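Side-chain contacts in intimin (PDB 1F00), which probably attaches enteropathogenic Escherichia coli to host cells by binding a receptor through the lectin-like end of its C-terminal region: residues V155-K160 with Y177-P182; I104-T109 with K114-W119; V125-S130 with T163-I168; S184-N189 with N215-V220. All coordinates share one frame; numbering follows the deposited sequence.

Contact 1. Residues V155-K160 with Y177-P182; sequences VTLKEK and YTIATP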
# COMPACT_ATOMS: atom_id res chain seq x y z
N VAL A 155 -3.54 1.92 -6.82
CA VAL A 155 -3.47 0.59 -7.41
C VAL A 155 -4.51 0.36 -8.49
O VAL A 155 -5.64 0.81 -8.37
CB VAL A 155 -3.66 -0.51 -6.33
CG1 VAL A 155 -3.69 -1.89 -7.00
CG2 VAL A 155 -2.55 -0.42 -5.29
N THR A 156 -4.11 -0.33 -9.55
CA THR A 156 -5.03 -0.66 -10.64
C THR A 156 -5.12 -2.18 -10.69
O THR A 156 -4.12 -2.86 -10.87
CB THR A 156 -4.52 -0.14 -11.99
OG1 THR A 156 -4.41 1.29 -11.94
CG2 THR A 156 -5.48 -0.53 -13.11
N LEU A 157 -6.33 -2.70 -10.50
CA LEU A 157 -6.55 -4.15 -10.53
C LEU A 157 -6.64 -4.62 -11.98
O LEU A 157 -7.41 -4.07 -12.76
CB LEU A 157 -7.84 -4.47 -9.76
CG LEU A 157 -7.80 -3.99 -8.31
CD1 LEU A 157 -9.14 -4.26 -7.65
CD2 LEU A 157 -6.68 -4.69 -7.55
N LYS A 158 -5.88 -5.65 -12.33
CA LYS A 158 -5.86 -6.13 -13.71
C LYS A 158 -6.34 -7.56 -13.98
O LYS A 158 -7.16 -7.77 -14.87
CB LYS A 158 -4.45 -5.95 -14.26
CG LYS A 158 -3.93 -4.53 -14.05
CD LYS A 158 -2.43 -4.45 -14.15
CE LYS A 158 -1.93 -4.38 -15.57
NZ LYS A 158 -0.45 -4.17 -15.59
N GLU A 159 -5.83 -8.53 -13.22
CA GLU A 159 -6.23 -9.92 -13.43
C GLU A 159 -6.47 -10.66 -12.12
O GLU A 159 -5.91 -10.31 -11.08
CB GLU A 159 -5.15 -10.66 -14.24
CG GLU A 159 -4.83 -10.06 -15.61
CD GLU A 159 -5.94 -10.28 -16.64
OE1 GLU A 159 -6.83 -11.12 -16.41
OE2 GLU A 159 -5.90 -9.61 -17.69
N LYS A 160 -7.28 -11.71 -12.19
CA LYS A 160 -7.58 -12.50 -11.01
C LYS A 160 -6.33 -13.19 -10.47
O LYS A 160 -5.65 -13.91 -11.19
CB LYS A 160 -8.66 -13.54 -11.32
CG LYS A 160 -9.98 -12.93 -11.77
CD LYS A 160 -11.02 -14.00 -12.05
CE LYS A 160 -11.40 -14.78 -10.80
NZ LYS A 160 -12.42 -15.83 -11.10
N TYR A 177 0.76 -4.92 1.97
CA TYR A 177 -0.65 -5.29 1.95
C TYR A 177 -0.84 -6.39 0.91
O TYR A 177 -0.38 -6.26 -0.23
CB TYR A 177 -1.51 -4.08 1.59
CG TYR A 177 -2.95 -4.44 1.27
CD1 TYR A 177 -3.37 -4.60 -0.04
CD2 TYR A 177 -3.87 -4.68 2.29
CE1 TYR A 177 -4.67 -4.99 -0.34
CE2 TYR A 177 -5.17 -5.08 2.00
CZ TYR A 177 -5.56 -5.22 0.69
OH TYR A 177 -6.85 -5.63 0.38
N THR A 178 -1.51 -7.47 1.29
CA THR A 178 -1.73 -8.56 0.35
C THR A 178 -3.11 -8.46 -0.29
O THR A 178 -4.13 -8.33 0.39
CB THR A 178 -1.63 -9.92 1.04
OG1 THR A 178 -2.73 -10.09 1.94
CG2 THR A 178 -0.34 -10.02 1.81
N ILE A 179 -3.12 -8.51 -1.62
CA ILE A 179 -4.34 -8.46 -2.39
C ILE A 179 -4.83 -9.89 -2.53
O ILE A 179 -4.15 -10.73 -3.12
CB ILE A 179 -4.09 -7.86 -3.80
CG1 ILE A 179 -3.76 -6.37 -3.69
CG2 ILE A 179 -5.30 -8.08 -4.69
CD1 ILE A 179 -3.37 -5.73 -5.00
N ALA A 180 -6.00 -10.17 -1.96
CA ALA A 180 -6.57 -11.51 -2.02
C ALA A 180 -7.16 -11.78 -3.40
O ALA A 180 -7.56 -10.85 -4.10
CB ALA A 180 -7.65 -11.67 -0.95
N THR A 181 -7.20 -13.05 -3.78
CA THR A 181 -7.75 -13.45 -5.07
C THR A 181 -9.24 -13.12 -5.08
O THR A 181 -9.96 -13.49 -4.16
CB THR A 181 -7.55 -14.95 -5.31
OG1 THR A 181 -6.16 -15.27 -5.24
CG2 THR A 181 -8.09 -15.35 -6.68
N PRO A 182 -9.70 -12.41 -6.11
CA PRO A 182 -11.12 -12.04 -6.23
C PRO A 182 -11.99 -13.20 -6.68
O PRO A 182 -11.51 -14.13 -7.31
CB PRO A 182 -11.09 -10.92 -7.25
CG PRO A 182 -9.99 -11.36 -8.18
CD PRO A 182 -8.91 -11.83 -7.21
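This is an apolar contact across the interior of an immunoglobulin-like beta sandwich, followed by a closer meeting of the two segments as they leave it. Val155 and Leu157 belong to strand 154-157 of one sheet, and Ile179 ends strand 173-179 of the other. No hydrogen bond links the two segments, and their backbones stay well apart, with 9.5 Å between Leu157 CA and Ile179 CA. Side chains bridge that distance. Ile179 carries its CG1 branch out extended (chi2 175°), and the terminal CD1 meets one methyl from each facing residue: Val155 CG1 at 4.3 Å and Leu157 CD2, also at 4.3 Å. The packing is fairly loose within this trio, but other residues complete it: Ile165 and Ala146 touch both Val155 and Ile179, while Trp119 lies against Leu157, Ile179 and Pro182.

Beyond the strand ends the chains draw closer, and Lys160 and Pro182 cross obliquely. Lys160 lays its aliphatic part beside the proline ring, CG to Pro182 CG at 3.9 Å. A bend at chi3 (65°) then turns the chain so that its ammonium bonds O of Lys282, the C-terminal residue, and more weakly the carbonyl oxygen of Asn183. The same bend leaves Lys160 CE 3.6 Å from Pro182 O.

Contact 2. Residues I104-T109 with K114-W119; sequences IEIVGT and KLPTVW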
# COMPACT_ATOMS: atom_id res chain seq x y z
N ILE A 104 -9.14 1.23 2.48
CA ILE A 104 -8.73 1.30 1.09
C ILE A 104 -9.82 2.10 0.39
O ILE A 104 -11.01 1.79 0.52
CB ILE A 104 -8.58 -0.11 0.50
CG1 ILE A 104 -7.41 -0.82 1.20
CG2 ILE A 104 -8.36 -0.03 -1.00
CD1 ILE A 104 -7.21 -2.27 0.79
N GLU A 105 -9.41 3.11 -0.36
CA GLU A 105 -10.35 4.00 -1.04
C GLU A 105 -10.68 3.71 -2.50
O GLU A 105 -9.80 3.64 -3.36
CB GLU A 105 -9.84 5.44 -0.91
CG GLU A 105 -10.62 6.46 -1.72
CD GLU A 105 -10.01 7.84 -1.65
OE1 GLU A 105 -8.80 7.97 -1.93
OE2 GLU A 105 -10.73 8.80 -1.34
N ILE A 106 -11.97 3.54 -2.78
CA ILE A 106 -12.46 3.32 -4.13
C ILE A 106 -12.31 4.66 -4.85
O ILE A 106 -12.98 5.63 -4.50
CB ILE A 106 -13.94 2.93 -4.14
CG1 ILE A 106 -14.16 1.70 -3.25
CG2 ILE A 106 -14.41 2.67 -5.57
CD1 ILE A 106 -13.42 0.47 -3.71
N VAL A 107 -11.43 4.71 -5.84
CA VAL A 107 -11.16 5.95 -6.56
C VAL A 107 -12.38 6.66 -7.15
O VAL A 107 -12.48 7.89 -7.09
CB VAL A 107 -10.10 5.71 -7.68
CG1 VAL A 107 -9.99 6.93 -8.59
CG2 VAL A 107 -8.75 5.42 -7.05
N GLY A 108 -13.31 5.90 -7.71
CA GLY A 108 -14.48 6.52 -8.31
C GLY A 108 -15.50 7.12 -7.36
O GLY A 108 -16.12 8.13 -7.69
N THR A 109 -15.65 6.51 -6.19
CA THR A 109 -16.64 6.96 -5.21
C THR A 109 -16.12 7.58 -3.91
O THR A 109 -16.85 8.31 -3.24
CB THR A 109 -17.54 5.79 -4.81
OG1 THR A 109 -16.77 4.81 -4.10
CG2 THR A 109 -18.15 5.15 -6.05
N LYS A 114 -12.58 -2.33 2.94
CA LYS A 114 -11.74 -3.44 2.51
C LYS A 114 -11.76 -3.49 0.98
O LYS A 114 -12.62 -2.88 0.35
CB LYS A 114 -12.27 -4.76 3.06
CG LYS A 114 -12.21 -4.89 4.58
CD LYS A 114 -12.50 -6.33 4.98
CE LYS A 114 -12.26 -6.57 6.47
NZ LYS A 114 -12.32 -8.03 6.78
N LEU A 115 -10.82 -4.21 0.39
CA LEU A 115 -10.77 -4.33 -1.06
C LEU A 115 -11.93 -5.21 -1.52
O LEU A 115 -12.13 -6.30 -0.99
CB LEU A 115 -9.46 -5.00 -1.50
CG LEU A 115 -9.28 -5.07 -3.01
CD1 LEU A 115 -8.92 -3.68 -3.53
CD2 LEU A 115 -8.19 -6.06 -3.37
N PRO A 116 -12.71 -4.75 -2.50
CA PRO A 116 -13.84 -5.55 -2.97
C PRO A 116 -13.36 -6.92 -3.48
O PRO A 116 -12.21 -7.05 -3.91
CB PRO A 116 -14.43 -4.70 -4.10
CG PRO A 116 -14.09 -3.31 -3.69
CD PRO A 116 -12.67 -3.45 -3.20
N THR A 117 -14.23 -7.92 -3.41
CA THR A 117 -13.89 -9.27 -3.87
C THR A 117 -14.43 -9.50 -5.27
O THR A 117 -14.32 -10.60 -5.82
CB THR A 117 -14.45 -10.34 -2.93
OG1 THR A 117 -15.87 -10.19 -2.83
CG2 THR A 117 -13.82 -10.22 -1.55
N VAL A 118 -15.04 -8.46 -5.83
CA VAL A 118 -15.57 -8.47 -7.20
C VAL A 118 -14.85 -7.29 -7.84
O VAL A 118 -14.99 -6.15 -7.39
CB VAL A 118 -17.09 -8.25 -7.23
CG1 VAL A 118 -17.59 -8.27 -8.67
CG2 VAL A 118 -17.78 -9.33 -6.43
N TRP A 119 -14.07 -7.55 -8.87
CA TRP A 119 -13.30 -6.47 -9.49
C TRP A 119 -13.70 -6.03 -10.88
O TRP A 119 -13.75 -6.85 -11.80
CB TRP A 119 -11.82 -6.84 -9.60
CG TRP A 119 -11.09 -7.21 -8.36
CD1 TRP A 119 -11.53 -7.12 -7.07
CD2 TRP A 119 -9.75 -7.73 -8.30
NE1 TRP A 119 -10.54 -7.55 -6.21
CE2 TRP A 119 -9.44 -7.93 -6.94
CE3 TRP A 119 -8.79 -8.03 -9.27
CZ2 TRP A 119 -8.20 -8.43 -6.52
CZ3 TRP A 119 -7.56 -8.53 -8.86
CH2 TRP A 119 -7.28 -8.72 -7.49
O HOH W 1 -12.57 -0.29 -0.46
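Ile104 meets Leu115 at the start of the first segment, sending its extended CG1 branch toward the second. Its CD1 lies 4.1 Å from Leu115 N and 4.2 Å from Leu115 CB, thus touching the root of that side chain. Tyr177 packs on both residues and fills in the contact from strand 173-179. The carbonyl of Ile104 is joined to the other segment through water: one molecule donates to Ile104 O at 2.8 Å and to Lys114 O at 2.7 Å, spanning two backbones that share no direct hydrogen bond here.

Two residues on, Ile106 takes a different shape. Its chain folds back at chi2 (-62°), which brings CD1 up to the CG-CD side of the Pro116 ring, 3.8 Å from Pro116 CG and 4.0 Å from Pro116 CD. After Ile106 the chain turns away, and Gly108 N is hydrogen-bonded to the hydroxyl of Tyr230.

Pro116 is also tied to its own segment. Trp119 NE1 donates to Pro116 O at 2.9 Å, with the acceptor in the plane of the indole but a bent N-H...O angle of 131°. Strand 104-106 forms a beta hairpin with strand 112-113, and the whole arrangement is that of a hairpin at the edge of an immunoglobulin-like sandwich, packed here, through Ile106 and Pro116, against Trp224 of helix 214-224 in the adjoining C-type lectin-like domain.

Contact 3. Residues V125-S130 with T163-I168; sequences VNLKAS and TTISVI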
# COMPACT_ATOMS: atom_id res chain seq x y z
N VAL A 125 -7.99 1.78 -6.83
CA VAL A 125 -8.15 2.10 -5.41
C VAL A 125 -6.91 2.81 -4.90
O VAL A 125 -5.81 2.65 -5.45
CB VAL A 125 -8.39 0.83 -4.56
CG1 VAL A 125 -9.60 0.08 -5.08
CG2 VAL A 125 -7.15 -0.07 -4.58
N ASN A 126 -7.08 3.64 -3.87
CA ASN A 126 -5.94 4.35 -3.29
C ASN A 126 -5.55 3.73 -1.96
O ASN A 126 -6.38 3.57 -1.07
CB ASN A 126 -6.27 5.83 -3.07
CG ASN A 126 -6.46 6.60 -4.36
OD1 ASN A 126 -5.73 6.40 -5.34
ND2 ASN A 126 -7.42 7.52 -4.37
N LEU A 127 -4.27 3.37 -1.83
CA LEU A 127 -3.77 2.81 -0.58
C LEU A 127 -3.06 3.94 0.16
O LEU A 127 -2.30 4.70 -0.46
CB LEU A 127 -2.76 1.69 -0.83
CG LEU A 127 -3.21 0.45 -1.61
CD1 LEU A 127 -2.17 -0.64 -1.45
CD2 LEU A 127 -4.56 -0.04 -1.11
N LYS A 128 -3.29 4.06 1.46
CA LYS A 128 -2.64 5.10 2.24
C LYS A 128 -1.68 4.53 3.26
O LYS A 128 -2.02 3.60 4.00
CB LYS A 128 -3.68 5.98 2.95
CG LYS A 128 -4.27 7.08 2.08
CD LYS A 128 -3.21 8.08 1.64
CE LYS A 128 -3.80 9.16 0.73
NZ LYS A 128 -4.41 8.57 -0.50
N ALA A 129 -0.48 5.08 3.28
CA ALA A 129 0.54 4.65 4.22
C ALA A 129 0.72 5.76 5.24
O ALA A 129 0.37 6.91 4.98
CB ALA A 129 1.86 4.40 3.49
N SER A 130 1.24 5.41 6.41
CA SER A 130 1.48 6.39 7.46
C SER A 130 2.69 5.92 8.24
O SER A 130 2.99 4.72 8.29
CB SER A 130 0.27 6.50 8.39
OG SER A 130 -0.05 5.24 8.96
N THR A 163 -1.46 -11.05 -4.92
CA THR A 163 -0.12 -10.50 -4.92
C THR A 163 -0.02 -9.56 -3.74
O THR A 163 -0.95 -9.45 -2.94
CB THR A 163 0.17 -9.75 -6.26
OG1 THR A 163 1.57 -9.45 -6.34
CG2 THR A 163 -0.63 -8.45 -6.34
N THR A 164 1.11 -8.88 -3.60
CA THR A 164 1.27 -7.97 -2.48
C THR A 164 1.73 -6.60 -2.96
O THR A 164 2.50 -6.49 -3.92
CB THR A 164 2.30 -8.52 -1.47
OG1 THR A 164 3.52 -8.84 -2.15
CG2 THR A 164 1.76 -9.77 -0.77
N ILE A 165 1.22 -5.56 -2.31
CA ILE A 165 1.62 -4.19 -2.63
C ILE A 165 2.45 -3.77 -1.43
O ILE A 165 2.01 -3.92 -0.29
CB ILE A 165 0.42 -3.24 -2.76
CG1 ILE A 165 -0.53 -3.73 -3.86
CG2 ILE A 165 0.90 -1.81 -3.06
CD1 ILE A 165 0.14 -3.90 -5.21
N SER A 166 3.66 -3.28 -1.69
CA SER A 166 4.56 -2.87 -0.63
C SER A 166 4.91 -1.39 -0.74
O SER A 166 5.00 -0.84 -1.83
CB SER A 166 5.85 -3.69 -0.67
OG SER A 166 5.61 -5.06 -0.44
N VAL A 167 5.08 -0.75 0.41
CA VAL A 167 5.48 0.64 0.43
C VAL A 167 6.73 0.72 1.28
O VAL A 167 6.87 -0.01 2.27
CB VAL A 167 4.40 1.56 1.06
CG1 VAL A 167 4.15 1.17 2.51
CG2 VAL A 167 4.85 3.02 0.98
N ILE A 168 7.67 1.56 0.88
CA ILE A 168 8.89 1.74 1.66
C ILE A 168 9.09 3.24 1.89
O ILE A 168 8.78 4.05 1.02
CB ILE A 168 10.14 1.15 0.94
CG1 ILE A 168 10.34 1.81 -0.43
CG2 ILE A 168 9.99 -0.35 0.79
CD1 ILE A 168 11.51 1.24 -1.21
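Ile165 N probably donates a hydrogen bond to Tyr177 O, fixing strand 163-169 beside strand 173-179, while its side chain leaves the face of the sheet to meet Leu127. There CD1 of Leu127 settles against the beta-branch of the isoleucine, 3.7 Å from Ile165 CG2 and 3.9 Å from Ile165 CB. Ile165 CG2 stands anti to the backbone N, whereas CG1 (chi1 -59°) leans beside that nitrogen and runs on to pack against Ile179. One residue thus serves two neighbours with its two branches.

Leu127 comes from strand 124-130 in the facing sheet, so this is core packing between the two layers of the immunoglobulin-like beta sandwich, and no hydrogen bond passes between the segments. Ile104 flanks Leu127 within its own sheet.

Further along, the layers approach more closely: Ala129 CA and Val167 CA are 7.4 Å apart. The small side chain of Ala129 fits this narrower spacing. The rotamer of Val167 (chi1 62°) turns both its methyls to Ala129, whose CB is 4.1 Å from each of Val167 CG1 and Val167 CG2. Trp138 of strand 136-140 touches both residues.

Contact 4. Residues S184-N189 with N215-V220; sequences SLIVPN and NELENV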
# COMPACT_ATOMS: atom_id res chain seq x y z
N SER A 184 -14.70 -12.72 -8.66
CA SER A 184 -15.05 -12.42 -10.05
C SER A 184 -14.32 -11.21 -10.63
O SER A 184 -13.98 -10.28 -9.91
CB SER A 184 -16.56 -12.15 -10.16
OG SER A 184 -17.31 -13.30 -9.82
N LEU A 185 -14.12 -11.24 -11.95
CA LEU A 185 -13.48 -10.15 -12.67
C LEU A 185 -14.46 -9.73 -13.77
O LEU A 185 -14.95 -10.57 -14.53
CB LEU A 185 -12.16 -10.60 -13.31
CG LEU A 185 -11.40 -9.53 -14.09
CD1 LEU A 185 -10.87 -8.47 -13.13
CD2 LEU A 185 -10.24 -10.16 -14.85
N ILE A 186 -14.74 -8.43 -13.85
CA ILE A 186 -15.69 -7.89 -14.82
C ILE A 186 -14.94 -7.25 -15.99
O ILE A 186 -14.19 -6.29 -15.80
CB ILE A 186 -16.60 -6.83 -14.14
CG1 ILE A 186 -17.14 -7.39 -12.82
CG2 ILE A 186 -17.74 -6.44 -15.06
CD1 ILE A 186 -17.92 -8.69 -12.96
N VAL A 187 -15.15 -7.77 -17.19
CA VAL A 187 -14.44 -7.26 -18.36
C VAL A 187 -15.31 -6.70 -19.48
O VAL A 187 -15.78 -7.44 -20.34
CB VAL A 187 -13.54 -8.37 -18.95
CG1 VAL A 187 -12.78 -7.86 -20.17
CG2 VAL A 187 -12.57 -8.88 -17.88
N PRO A 188 -15.54 -5.37 -19.48
CA PRO A 188 -16.36 -4.74 -20.52
C PRO A 188 -15.52 -4.61 -21.80
O PRO A 188 -14.35 -4.20 -21.74
CB PRO A 188 -16.68 -3.36 -19.94
CG PRO A 188 -16.47 -3.52 -18.46
CD PRO A 188 -15.27 -4.42 -18.39
N ASN A 189 -16.10 -4.96 -22.94
CA ASN A 189 -15.40 -4.85 -24.21
C ASN A 189 -15.99 -3.60 -24.90
O ASN A 189 -17.01 -3.67 -25.57
CB ASN A 189 -15.63 -6.13 -25.03
CG ASN A 189 -15.02 -7.37 -24.35
OD1 ASN A 189 -13.80 -7.58 -24.41
ND2 ASN A 189 -15.86 -8.17 -23.69
N ASN A 215 -28.80 -7.95 -11.60
CA ASN A 215 -28.32 -8.00 -10.22
C ASN A 215 -26.80 -8.18 -10.14
O ASN A 215 -26.13 -7.48 -9.38
CB ASN A 215 -29.04 -9.13 -9.47
CG ASN A 215 -28.63 -9.22 -8.01
OD1 ASN A 215 -27.54 -9.68 -7.68
ND2 ASN A 215 -29.51 -8.76 -7.13
N GLU A 216 -26.25 -9.09 -10.94
CA GLU A 216 -24.81 -9.33 -10.91
C GLU A 216 -23.99 -8.08 -11.24
O GLU A 216 -22.97 -7.83 -10.61
CB GLU A 216 -24.43 -10.48 -11.85
CG GLU A 216 -22.93 -10.84 -11.79
CD GLU A 216 -22.63 -12.22 -12.38
OE1 GLU A 216 -23.15 -12.53 -13.47
OE2 GLU A 216 -21.86 -12.99 -11.77
N LEU A 217 -24.44 -7.28 -12.21
CA LEU A 217 -23.71 -6.06 -12.57
C LEU A 217 -24.04 -4.92 -11.60
O LEU A 217 -23.22 -4.03 -11.38
CB LEU A 217 -24.03 -5.64 -14.01
CG LEU A 217 -23.45 -6.53 -15.12
CD1 LEU A 217 -23.67 -5.88 -16.47
CD2 LEU A 217 -21.96 -6.74 -14.87
N GLU A 218 -25.23 -4.95 -11.02
CA GLU A 218 -25.60 -3.92 -10.06
C GLU A 218 -24.65 -3.98 -8.87
O GLU A 218 -24.26 -2.95 -8.31
CB GLU A 218 -27.04 -4.13 -9.57
CG GLU A 218 -27.49 -3.11 -8.56
CD GLU A 218 -28.91 -3.37 -8.08
OE1 GLU A 218 -29.38 -2.61 -7.20
OE2 GLU A 218 -29.54 -4.33 -8.58
N ASN A 219 -24.26 -5.19 -8.48
CA ASN A 219 -23.33 -5.34 -7.37
C ASN A 219 -21.96 -4.80 -7.74
O ASN A 219 -21.22 -4.33 -6.87
CB ASN A 219 -23.25 -6.81 -6.93
CG ASN A 219 -24.43 -7.21 -6.05
OD1 ASN A 219 -24.73 -6.54 -5.06
ND2 ASN A 219 -25.11 -8.30 -6.41
N VAL A 220 -21.64 -4.83 -9.03
CA VAL A 220 -20.37 -4.30 -9.50
C VAL A 220 -20.39 -2.77 -9.32
O VAL A 220 -19.45 -2.19 -8.80
CB VAL A 220 -20.15 -4.63 -11.00
CG1 VAL A 220 -18.86 -3.99 -11.49
CG2 VAL A 220 -20.10 -6.15 -11.19
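Ile186 spreads its two branches over two residues of a helix, overlapping Val220 with one and Leu217 with the other. The longer branch does most of the work. Its CG1 lies 3.6 Å from Val220 CG2 and 4.0 Å from Val220 CG1, and CD1, folded back by chi2 of -58°, is 3.8 Å from Val220 CG2. The two side chains therefore meet end on, the valine offering its forked methyls to the bent isoleucine. On the other branch, Ile186 CG2 reaches Leu217 CD2 at 4.2 Å, a lighter touch.

Leu217 and Val220 are three residues apart and so lie on nearby parts of the helix surface, where a single strand residue can meet both. All three are buried, and the contact is purely apolar, with no hydrogen bond between the segments.

In the C-type lectin-like domain this packs helix 214-224 against a face of a small mixed sheet. Strand 184-190 is its middle strand, with strand 118-120 running parallel to it and strand 276-281 antiparallel. Both outer strands extend the contact: Val118 packs on Val220, while Thr279 and Val281 touch Ile186. Tyr258 of strand 254-259 lies against Leu217 on the helix.

In the fold
Following the chain from the N terminus, contact 2 comes first and closes a short loop, with four residues between its segments around a hairpin. Contact 3 opens next at 125-130. Contact 1 opens at 155-160 before contact 3 closes at 163-168, then itself closes at 177-182, so the two loops cross and together join the sheets of one immunoglobulin-like sandwich. Contact 4 follows in series, bringing a helix onto strand 184-190. Contacts 3 and 4 do not touch, their nearest atoms being about 11 Å apart. Residues 114-119 and 177-182 bridge that gap: Trp119, lodged against the sandwich, pairs through its backbone with Ser184 and Ile186, tying the sandwich to the lectin-like domain.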